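Local coordinates for protein KLLA0E08119p (Kluyveromyces lactis, PDB 3VA7) that probably carboxylates urea to urea-1-carboxylate, using ATP, hydrogencarbonate and a carrier biotin, as the urea carboxylase part of a two-activity enzyme of urea degradation, at residues A251-L259 against E269-R280; K661-C669 against L773-L784. One frame throughout, in Å; residues are numbered along the deposited sequence.

Contact 1: residues A251-L259 against E269-R280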
loop_
_atom_site.group_PDB
_atom_site.type_symbol
_atom_site.label_atom_id
_atom_site.label_comp_id
_atom_site.label_asym_id
_atom_site.label_seq_id
_atom_site.Cartn_x
_atom_site.Cartn_y
_atom_site.Cartn_z
ATOM N N ALA A 251 13.358 -28.244 39.201
ATOM C CA ALA A 251 12.155 -27.452 38.898
ATOM C C ALA A 251 12.599 -26.001 38.854
ATOM O O ALA A 251 13.238 -25.473 39.804
ATOM C CB ALA A 251 11.068 -27.676 39.882
ATOM N N ILE A 252 12.331 -25.362 37.724
ATOM C CA ILE A 252 12.925 -24.065 37.473
ATOM C C ILE A 252 11.963 -22.969 37.937
ATOM O O ILE A 252 12.421 -21.923 38.393
ATOM C CB ILE A 252 13.417 -23.971 35.991
ATOM C CG1 ILE A 252 14.534 -25.023 35.800
ATOM C CG2 ILE A 252 13.864 -22.574 35.615
ATOM C CD1 ILE A 252 15.688 -24.652 34.858
ATOM N N GLY A 253 10.657 -23.265 37.923
ATOM C CA GLY A 253 9.629 -22.352 38.382
ATOM C C GLY A 253 8.258 -22.765 37.860
ATOM O O GLY A 253 8.119 -23.774 37.129
ATOM N N GLU A 254 7.227 -22.009 38.234
ATOM C CA GLU A 254 5.879 -22.302 37.769
ATOM C C GLU A 254 5.281 -21.111 37.052
ATOM O O GLU A 254 5.633 -19.943 37.312
ATOM C CB GLU A 254 4.948 -22.722 38.925
ATOM C CG GLU A 254 4.266 -21.572 39.647
ATOM C CD GLU A 254 5.232 -20.757 40.488
ATOM O OE1 GLU A 254 6.451 -21.096 40.558
ATOM O OE2 GLU A 254 4.765 -19.774 41.105
ATOM N N ARG A 255 4.362 -21.419 36.156
ATOM C CA ARG A 255 3.742 -20.405 35.355
ATOM C C ARG A 255 2.282 -20.707 35.450
ATOM O O ARG A 255 1.885 -21.869 35.503
ATOM C CB ARG A 255 4.199 -20.493 33.892
ATOM C CG ARG A 255 5.688 -20.346 33.727
ATOM C CD ARG A 255 6.152 -20.428 32.277
ATOM N NE ARG A 255 6.040 -21.752 31.675
ATOM C CZ ARG A 255 7.075 -22.513 31.319
ATOM N NH1 ARG A 255 8.342 -22.095 31.486
ATOM N NH2 ARG A 255 6.847 -23.707 30.769
ATOM N N ASP A 256 1.485 -19.643 35.467
ATOM C CA ASP A 256 0.058 -19.731 35.334
ATOM C C ASP A 256 -0.352 -19.417 33.879
ATOM O O ASP A 256 0.034 -18.405 33.312
ATOM C CB ASP A 256 -0.531 -18.743 36.296
ATOM C CG ASP A 256 -1.995 -18.826 36.371
ATOM O OD1 ASP A 256 -2.703 -18.618 35.344
ATOM O OD2 ASP A 256 -2.442 -19.091 37.495
ATOM N N CYS A 257 -1.164 -20.293 33.295
ATOM C CA CYS A 257 -1.532 -20.235 31.903
ATOM C C CYS A 257 -3.024 -20.383 31.795
ATOM O O CYS A 257 -3.567 -20.888 30.803
ATOM C CB CYS A 257 -0.809 -21.336 31.127
ATOM S SG CYS A 257 1.037 -21.202 31.160
ATOM N N SER A 258 -3.699 -19.895 32.821
ATOM C CA SER A 258 -5.163 -19.916 32.883
ATOM C C SER A 258 -5.875 -19.125 31.771
ATOM O O SER A 258 -6.954 -19.531 31.348
ATOM C CB SER A 258 -5.625 -19.447 34.261
ATOM O OG SER A 258 -4.735 -19.893 35.283
ATOM N N LEU A 259 -5.295 -18.016 31.282
ATOM C CA LEU A 259 -6.033 -17.162 30.330
ATOM C C LEU A 259 -6.027 -17.754 28.926
ATOM O O LEU A 259 -5.221 -17.391 28.068
ATOM C CB LEU A 259 -5.531 -15.699 30.372
ATOM C CG LEU A 259 -5.771 -14.930 31.698
ATOM C CD1 LEU A 259 -5.030 -13.615 31.766
ATOM C CD2 LEU A 259 -7.265 -14.704 31.989
ATOM N N GLU A 269 1.779 -15.843 32.920
ATOM C CA GLU A 269 2.500 -15.116 33.970
ATOM C C GLU A 269 3.252 -16.021 34.993
ATOM O O GLU A 269 2.934 -17.199 35.191
ATOM C CB GLU A 269 1.529 -14.209 34.742
ATOM C CG GLU A 269 0.577 -14.955 35.689
ATOM C CD GLU A 269 -0.294 -13.974 36.486
ATOM O OE1 GLU A 269 -1.584 -14.086 36.446
ATOM O OE2 GLU A 269 0.341 -13.094 37.140
ATOM N N THR A 270 4.216 -15.410 35.663
ATOM C CA THR A 270 5.018 -16.045 36.666
ATOM C C THR A 270 5.445 -14.948 37.650
ATOM O O THR A 270 5.667 -13.787 37.246
ATOM C CB THR A 270 6.241 -16.815 36.026
ATOM O OG1 THR A 270 6.710 -17.821 36.922
ATOM C CG2 THR A 270 7.412 -15.907 35.692
ATOM N N PRO A 271 5.502 -15.285 38.952
ATOM C CA PRO A 271 5.029 -16.534 39.602
ATOM C C PRO A 271 3.549 -16.661 39.465
ATOM O O PRO A 271 2.896 -15.697 39.153
ATOM C CB PRO A 271 5.357 -16.326 41.091
ATOM C CG PRO A 271 6.500 -15.325 41.117
ATOM C CD PRO A 271 6.283 -14.431 39.871
ATOM N N ALA A 272 3.010 -17.845 39.687
ATOM C CA ALA A 272 1.570 -17.975 39.758
ATOM C C ALA A 272 1.016 -17.053 40.877
ATOM O O ALA A 272 1.560 -16.988 41.986
ATOM C CB ALA A 272 1.203 -19.394 40.002
ATOM N N PRO A 273 -0.065 -16.313 40.582
ATOM C CA PRO A 273 -0.667 -15.541 41.663
ATOM C C PRO A 273 -1.446 -16.471 42.618
ATOM O O PRO A 273 -1.887 -17.539 42.190
ATOM C CB PRO A 273 -1.638 -14.639 40.908
ATOM C CG PRO A 273 -2.115 -15.515 39.764
ATOM C CD PRO A 273 -0.846 -16.207 39.329
ATOM N N ASN A 274 -1.603 -16.053 43.882
ATOM C CA ASN A 274 -2.492 -16.715 44.874
ATOM C C ASN A 274 -2.229 -18.190 45.008
ATOM O O ASN A 274 -3.144 -19.026 44.875
ATOM C CB ASN A 274 -3.979 -16.520 44.549
ATOM C CG ASN A 274 -4.404 -15.053 44.569
ATOM O OD1 ASN A 274 -4.006 -14.265 45.453
ATOM N ND2 ASN A 274 -5.211 -14.673 43.569
ATOM N N LEU A 275 -0.951 -18.493 45.224
ATOM C CA LEU A 275 -0.507 -19.852 45.428
ATOM C C LEU A 275 0.477 -19.841 46.570
ATOM O O LEU A 275 1.497 -19.145 46.515
ATOM C CB LEU A 275 0.133 -20.409 44.170
ATOM C CG LEU A 275 0.830 -21.762 44.243
ATOM C CD1 LEU A 275 -0.166 -22.886 44.114
ATOM C CD2 LEU A 275 1.834 -21.817 43.108
ATOM N N PRO A 276 0.150 -20.597 47.630
ATOM C CA PRO A 276 1.029 -20.690 48.801
ATOM C C PRO A 276 2.239 -21.585 48.538
ATOM O O PRO A 276 2.134 -22.623 47.862
ATOM C CB PRO A 276 0.127 -21.305 49.871
ATOM C CG PRO A 276 -1.304 -21.347 49.238
ATOM C CD PRO A 276 -1.102 -21.363 47.789
ATOM N N GLU A 277 3.383 -21.148 49.059
ATOM C CA GLU A 277 4.606 -21.961 49.137
ATOM C C GLU A 277 4.419 -23.472 49.449
ATOM O O GLU A 277 4.996 -24.315 48.756
ATOM C CB GLU A 277 5.563 -21.347 50.146
ATOM C CG GLU A 277 6.210 -20.099 49.663
ATOM C CD GLU A 277 7.349 -20.361 48.658
ATOM O OE1 GLU A 277 7.889 -21.510 48.594
ATOM O OE2 GLU A 277 7.713 -19.389 47.939
ATOM N N ALA A 278 3.662 -23.816 50.496
ATOM C CA ALA A 278 3.361 -25.231 50.781
ATOM C C ALA A 278 3.004 -26.002 49.489
ATOM O O ALA A 278 3.505 -27.125 49.235
ATOM C CB ALA A 278 2.221 -25.378 51.848
ATOM N N THR A 279 2.161 -25.386 48.664
ATOM C CA THR A 279 1.663 -26.073 47.488
ATOM C C THR A 279 2.575 -25.867 46.235
ATOM O O THR A 279 2.702 -26.779 45.413
ATOM C CB THR A 279 0.133 -25.841 47.347
ATOM O OG1 THR A 279 -0.324 -26.122 46.015
ATOM C CG2 THR A 279 -0.185 -24.447 47.726
ATOM N N ARG A 280 3.254 -24.719 46.134
ATOM C CA ARG A 280 4.301 -24.528 45.117
ATOM C C ARG A 280 5.497 -25.459 45.308
ATOM O O ARG A 280 5.930 -26.104 44.346
ATOM C CB ARG A 280 4.785 -23.067 45.004
ATOM C CG ARG A 280 6.099 -22.903 44.195
ATOM C CD ARG A 280 6.563 -21.455 43.876
ATOM N NE ARG A 280 6.113 -20.446 44.838
ATOM C CZ ARG A 280 5.094 -19.597 44.639
ATOM N NH1 ARG A 280 4.399 -19.596 43.503
ATOM N NH2 ARG A 280 4.764 -18.742 45.594
HETATM O O HOH W 1 -2.886 -15.730 34.900
#
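Glu254 and Asp256 reach from strand 249-261 to residues 269-280, the end of its beta-hairpin partner 264-270 and the loop leading to helix 277-293, within the ATP-grasp part of the biotin carboxylase region. The backbone pairing is an antiparallel hydrogen-bonded pair: Asp256 N gives to Glu269 O (2.9 Å) and Glu269 N returns to Asp256 O (3.1 Å). Beside it, Thr270 OG1 donates to Glu254 O, at a modelled length too short to trust.

Across the two segments the salt bridge is made by Glu254. With CG set between the backbone N and carbonyl carbon (chi1 87°) and the chain bent at chi2, OE2 comes to the backbone N of Ala272 and to Arg280. It accepts from Ala272 N at 3.0 Å, the N-H arriving from above the carboxylate plane, and pairs with Arg280 NH1 at the guanidinium edge, again at a doubtfully short modelled length. Glu277 OE2, in the guanidinium plane, completes the network through a long salt bridge to Arg280 NE. A glutamine at Glu254 would probably leave Arg280 without its charged mate across the contact.

In the packing, Asp256 CB rests 4.0 Å from Glu269 CG, and Pro273 CD lies 3.8 Å from Asp256 OD2, the two side chains crossing at about a right angle.

Both acids have polar partners outside, Arg235 for Asp256 OD2 and Arg423 for Glu269 OE1. Between them a water donates to Asp256 OD1 (2.9 Å) and Glu269 OE1 (2.6 Å), while Ser258 N closes an Asx turn on that same OD1 at 3.0 Å.

Contact 2: residues K661-C669 against L773-L784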
loop_
_atom_site.group_PDB
_atom_site.type_symbol
_atom_site.label_atom_id
_atom_site.label_comp_id
_atom_site.label_asym_id
_atom_site.label_seq_id
_atom_site.Cartn_x
_atom_site.Cartn_y
_atom_site.Cartn_z
ATOM N N LYS A 661 -27.932 17.168 -14.339
ATOM C CA LYS A 661 -26.771 16.535 -15.004
ATOM C C LYS A 661 -26.072 17.538 -15.907
ATOM O O LYS A 661 -25.546 17.228 -16.986
ATOM C CB LYS A 661 -27.155 15.221 -15.732
ATOM C CG LYS A 661 -27.639 14.114 -14.758
ATOM C CD LYS A 661 -28.046 12.789 -15.447
ATOM C CE LYS A 661 -26.802 11.906 -15.859
ATOM N NZ LYS A 661 -26.254 11.102 -14.709
ATOM N N ASP A 662 -26.058 18.780 -15.444
ATOM C CA ASP A 662 -25.475 19.819 -16.271
ATOM C C ASP A 662 -24.866 20.886 -15.376
ATOM O O ASP A 662 -25.478 21.283 -14.370
ATOM C CB ASP A 662 -26.506 20.370 -17.251
ATOM C CG ASP A 662 -26.058 21.647 -17.890
ATOM O OD1 ASP A 662 -25.304 21.617 -18.928
ATOM O OD2 ASP A 662 -26.452 22.689 -17.304
ATOM N N TRP A 663 -23.657 21.332 -15.733
ATOM C CA TRP A 663 -22.854 22.074 -14.769
ATOM C C TRP A 663 -22.021 23.107 -15.429
ATOM O O TRP A 663 -21.532 22.877 -16.545
ATOM C CB TRP A 663 -21.839 21.140 -14.151
ATOM C CG TRP A 663 -22.294 19.941 -13.440
ATOM C CD1 TRP A 663 -22.640 18.732 -13.985
ATOM C CD2 TRP A 663 -22.358 19.796 -12.018
ATOM N NE1 TRP A 663 -22.964 17.831 -12.951
ATOM C CE2 TRP A 663 -22.784 18.466 -11.744
ATOM C CE3 TRP A 663 -22.071 20.650 -10.948
ATOM C CZ2 TRP A 663 -22.912 17.979 -10.454
ATOM C CZ3 TRP A 663 -22.228 20.171 -9.640
ATOM C CH2 TRP A 663 -22.637 18.846 -9.403
ATOM N N LYS A 664 -21.815 24.236 -14.737
ATOM C CA LYS A 664 -20.833 25.236 -15.234
ATOM C C LYS A 664 -19.672 25.135 -14.303
ATOM O O LYS A 664 -19.860 25.094 -13.070
ATOM C CB LYS A 664 -21.354 26.674 -15.231
ATOM C CG LYS A 664 -22.613 26.943 -16.079
ATOM C CD LYS A 664 -22.478 26.499 -17.496
ATOM C CE LYS A 664 -23.852 26.346 -18.151
ATOM N NZ LYS A 664 -23.737 26.107 -19.616
ATOM N N ILE A 665 -18.473 25.063 -14.880
ATOM C CA ILE A 665 -17.289 24.806 -14.093
ATOM C C ILE A 665 -16.224 25.839 -14.357
ATOM O O ILE A 665 -15.713 25.934 -15.484
ATOM C CB ILE A 665 -16.813 23.348 -14.317
ATOM C CG1 ILE A 665 -17.936 22.390 -13.871
ATOM C CG2 ILE A 665 -15.489 23.063 -13.570
ATOM C CD1 ILE A 665 -17.518 21.009 -13.600
ATOM N N GLY A 666 -15.892 26.625 -13.331
ATOM C CA GLY A 666 -14.954 27.754 -13.493
ATOM C C GLY A 666 -13.515 27.293 -13.624
ATOM O O GLY A 666 -13.076 26.384 -12.896
ATOM N N VAL A 667 -12.761 27.889 -14.535
ATOM C CA VAL A 667 -11.377 27.511 -14.713
ATOM C C VAL A 667 -10.558 28.771 -14.938
ATOM O O VAL A 667 -11.106 29.787 -15.350
ATOM C CB VAL A 667 -11.160 26.642 -15.993
ATOM C CG1 VAL A 667 -11.984 25.330 -15.979
ATOM C CG2 VAL A 667 -11.401 27.458 -17.268
ATOM N N THR A 668 -9.245 28.696 -14.695
ATOM C CA THR A 668 -8.313 29.714 -15.137
ATOM C C THR A 668 -7.740 29.257 -16.467
ATOM O O THR A 668 -7.361 28.112 -16.602
ATOM C CB THR A 668 -7.216 29.997 -14.104
ATOM O OG1 THR A 668 -6.386 28.851 -13.934
ATOM C CG2 THR A 668 -7.810 30.338 -12.757
ATOM N N CYS A 669 -7.727 30.139 -17.458
ATOM C CA CYS A 669 -7.143 29.860 -18.759
ATOM C C CYS A 669 -5.647 29.576 -18.608
ATOM O O CYS A 669 -4.998 30.228 -17.804
ATOM C CB CYS A 669 -7.340 31.064 -19.698
ATOM S SG CYS A 669 -9.040 31.666 -19.809
ATOM N N LEU A 773 -19.361 14.859 -10.770
ATOM C CA LEU A 773 -19.675 14.423 -12.119
ATOM C C LEU A 773 -19.929 12.881 -12.204
ATOM O O LEU A 773 -19.377 12.114 -11.427
ATOM C CB LEU A 773 -18.588 14.886 -13.084
ATOM C CG LEU A 773 -18.256 16.389 -13.241
ATOM C CD1 LEU A 773 -17.157 16.591 -14.320
ATOM C CD2 LEU A 773 -19.502 17.225 -13.560
ATOM N N THR A 774 -20.860 12.468 -13.064
ATOM C CA THR A 774 -21.174 11.046 -13.274
ATOM C C THR A 774 -21.210 10.955 -14.772
ATOM O O THR A 774 -21.424 11.975 -15.426
ATOM C CB THR A 774 -22.553 10.588 -12.679
ATOM O OG1 THR A 774 -23.582 11.483 -13.097
ATOM C CG2 THR A 774 -22.550 10.546 -11.143
ATOM N N PRO A 775 -20.980 9.752 -15.340
ATOM C CA PRO A 775 -21.000 9.638 -16.821
ATOM C C PRO A 775 -22.299 10.155 -17.360
ATOM O O PRO A 775 -23.319 10.044 -16.687
ATOM C CB PRO A 775 -20.883 8.156 -17.079
ATOM C CG PRO A 775 -20.161 7.632 -15.888
ATOM C CD PRO A 775 -20.510 8.523 -14.693
ATOM N N GLY A 776 -22.228 10.802 -18.514
ATOM C CA GLY A 776 -23.367 11.401 -19.126
ATOM C C GLY A 776 -23.628 12.825 -18.704
ATOM O O GLY A 776 -24.379 13.507 -19.382
ATOM N N ASP A 777 -23.032 13.317 -17.615
ATOM C CA ASP A 777 -23.250 14.717 -17.225
ATOM C C ASP A 777 -22.708 15.576 -18.350
ATOM O O ASP A 777 -21.839 15.130 -19.091
ATOM C CB ASP A 777 -22.566 15.107 -15.911
ATOM C CG ASP A 777 -23.258 14.547 -14.668
ATOM O OD1 ASP A 777 -22.770 14.844 -13.544
ATOM O OD2 ASP A 777 -24.263 13.790 -14.767
ATOM N N THR A 778 -23.251 16.787 -18.503
ATOM C CA THR A 778 -22.681 17.788 -19.400
ATOM C C THR A 778 -22.016 18.900 -18.581
ATOM O O THR A 778 -22.469 19.252 -17.491
ATOM C CB THR A 778 -23.770 18.431 -20.323
ATOM O OG1 THR A 778 -24.923 18.778 -19.536
ATOM C CG2 THR A 778 -24.201 17.474 -21.396
ATOM N N ILE A 779 -20.959 19.489 -19.106
ATOM C CA ILE A 779 -20.307 20.570 -18.393
ATOM C C ILE A 779 -19.902 21.611 -19.379
ATOM O O ILE A 779 -19.765 21.307 -20.578
ATOM C CB ILE A 779 -19.048 20.092 -17.562
ATOM C CG1 ILE A 779 -17.857 19.767 -18.467
ATOM C CG2 ILE A 779 -19.371 18.863 -16.694
ATOM C CD1 ILE A 779 -16.716 19.029 -17.740
ATOM N N GLN A 780 -19.693 22.829 -18.886
ATOM C CA GLN A 780 -19.139 23.927 -19.686
ATOM C C GLN A 780 -18.149 24.637 -18.807
ATOM O O GLN A 780 -18.422 24.946 -17.624
ATOM C CB GLN A 780 -20.218 24.924 -20.096
ATOM C CG GLN A 780 -19.728 25.964 -21.084
ATOM C CD GLN A 780 -20.806 26.988 -21.470
ATOM O OE1 GLN A 780 -21.780 27.220 -20.726
ATOM N NE2 GLN A 780 -20.628 27.613 -22.630
ATOM N N PHE A 781 -16.981 24.874 -19.384
ATOM C CA PHE A 781 -15.899 25.551 -18.674
ATOM C C PHE A 781 -16.019 27.042 -18.820
ATOM O O PHE A 781 -16.148 27.599 -19.901
ATOM C CB PHE A 781 -14.544 25.060 -19.187
ATOM C CG PHE A 781 -14.283 23.613 -18.893
ATOM C CD1 PHE A 781 -14.240 23.157 -17.563
ATOM C CD2 PHE A 781 -14.070 22.704 -19.937
ATOM C CE1 PHE A 781 -14.010 21.833 -17.279
ATOM C CE2 PHE A 781 -13.827 21.347 -19.658
ATOM C CZ PHE A 781 -13.808 20.897 -18.335
ATOM N N VAL A 782 -15.952 27.701 -17.708
ATOM C CA VAL A 782 -16.294 29.096 -17.658
ATOM C C VAL A 782 -15.000 29.825 -17.207
ATOM O O VAL A 782 -14.401 29.473 -16.177
ATOM C CB VAL A 782 -17.495 29.157 -16.689
ATOM C CG1 VAL A 782 -17.137 29.711 -15.389
ATOM C CG2 VAL A 782 -18.681 29.827 -17.336
ATOM N N PRO A 783 -14.498 30.774 -18.021
ATOM C CA PRO A 783 -13.237 31.459 -17.664
ATOM C C PRO A 783 -13.365 32.364 -16.446
ATOM O O PRO A 783 -14.394 33.018 -16.201
ATOM C CB PRO A 783 -12.903 32.279 -18.900
ATOM C CG PRO A 783 -14.200 32.472 -19.560
ATOM C CD PRO A 783 -15.129 31.355 -19.215
ATOM N N LEU A 784 -12.306 32.374 -15.669
ATOM C CA LEU A 784 -12.308 32.978 -14.372
ATOM C C LEU A 784 -10.883 33.562 -14.224
ATOM O O LEU A 784 -9.875 32.924 -14.680
ATOM C CB LEU A 784 -12.571 31.899 -13.344
ATOM C CG LEU A 784 -13.845 31.793 -12.511
ATOM C CD1 LEU A 784 -15.091 31.826 -13.341
ATOM C CD2 LEU A 784 -13.782 30.568 -11.563
HETATM O O HOH W 2 -8.343 32.900 -16.535
#
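Trp663 holds CG beside its backbone N (chi1 -59°) and chi2 of 83° turns the indole, laying one face against Leu773 and bringing NE1 to Asp777. Leu773 CD2 makes a CH-pi contact, 3.6 Å from the centroid of the Trp663 five-membered ring. Trp663 NE1 donates to Asp777 OD1 (3.1 Å), approaching well above the carboxylate plane. The other oxygen of Asp777 meets Lys661, whose chain bends at chi3 and chi4 until NZ reaches both Thr774 OG1 (3.1 Å) and Asp777 OD2, the latter a weak hydrogen bond within a salt bridge.

Beyond this end the strands run parallel, residue for residue from Asp662 with Thr778 to Val667 with Pro783; Ile665 N to Gln780 O, at 2.7 Å, is one rung. Lys664 NZ donates to Gln780 OE1 on one face of the sheet. On the other, Val667 CG1 packs 3.5 Å from Phe781 CD1, and Ile665 lies alongside the same ring.

In this carboxyltransferase sheet, strand 756-762 continues beyond 662-669 and strand 691-698 beyond 778-783. Helix 767-770 touches Trp663 and Ile665, while Phe686 of helix 680-688 lays its ring nearly parallel to that of Phe781.

In the fold
From the N terminus, contact 1 comes first, within the biotin carboxylase region, and closes a short loop: nine residues separate its segments, seven of them strand, as befits a hairpin. It also ties that hairpin to helix 277-293. Contact 2 opens only later and closes a long loop of 103 residues, joining the first and last strands of a seven-stranded sheet in the carboxyltransferase region. The two loops lie in series, neither nesting nor crossing, and their centres are about 74 Å apart on opposite sides of the chain's centre. Contact 2 lies nearer the bound ligands: the Pro775 side chain is about 12 Å from the biotin group whose pocket includes Lys1202.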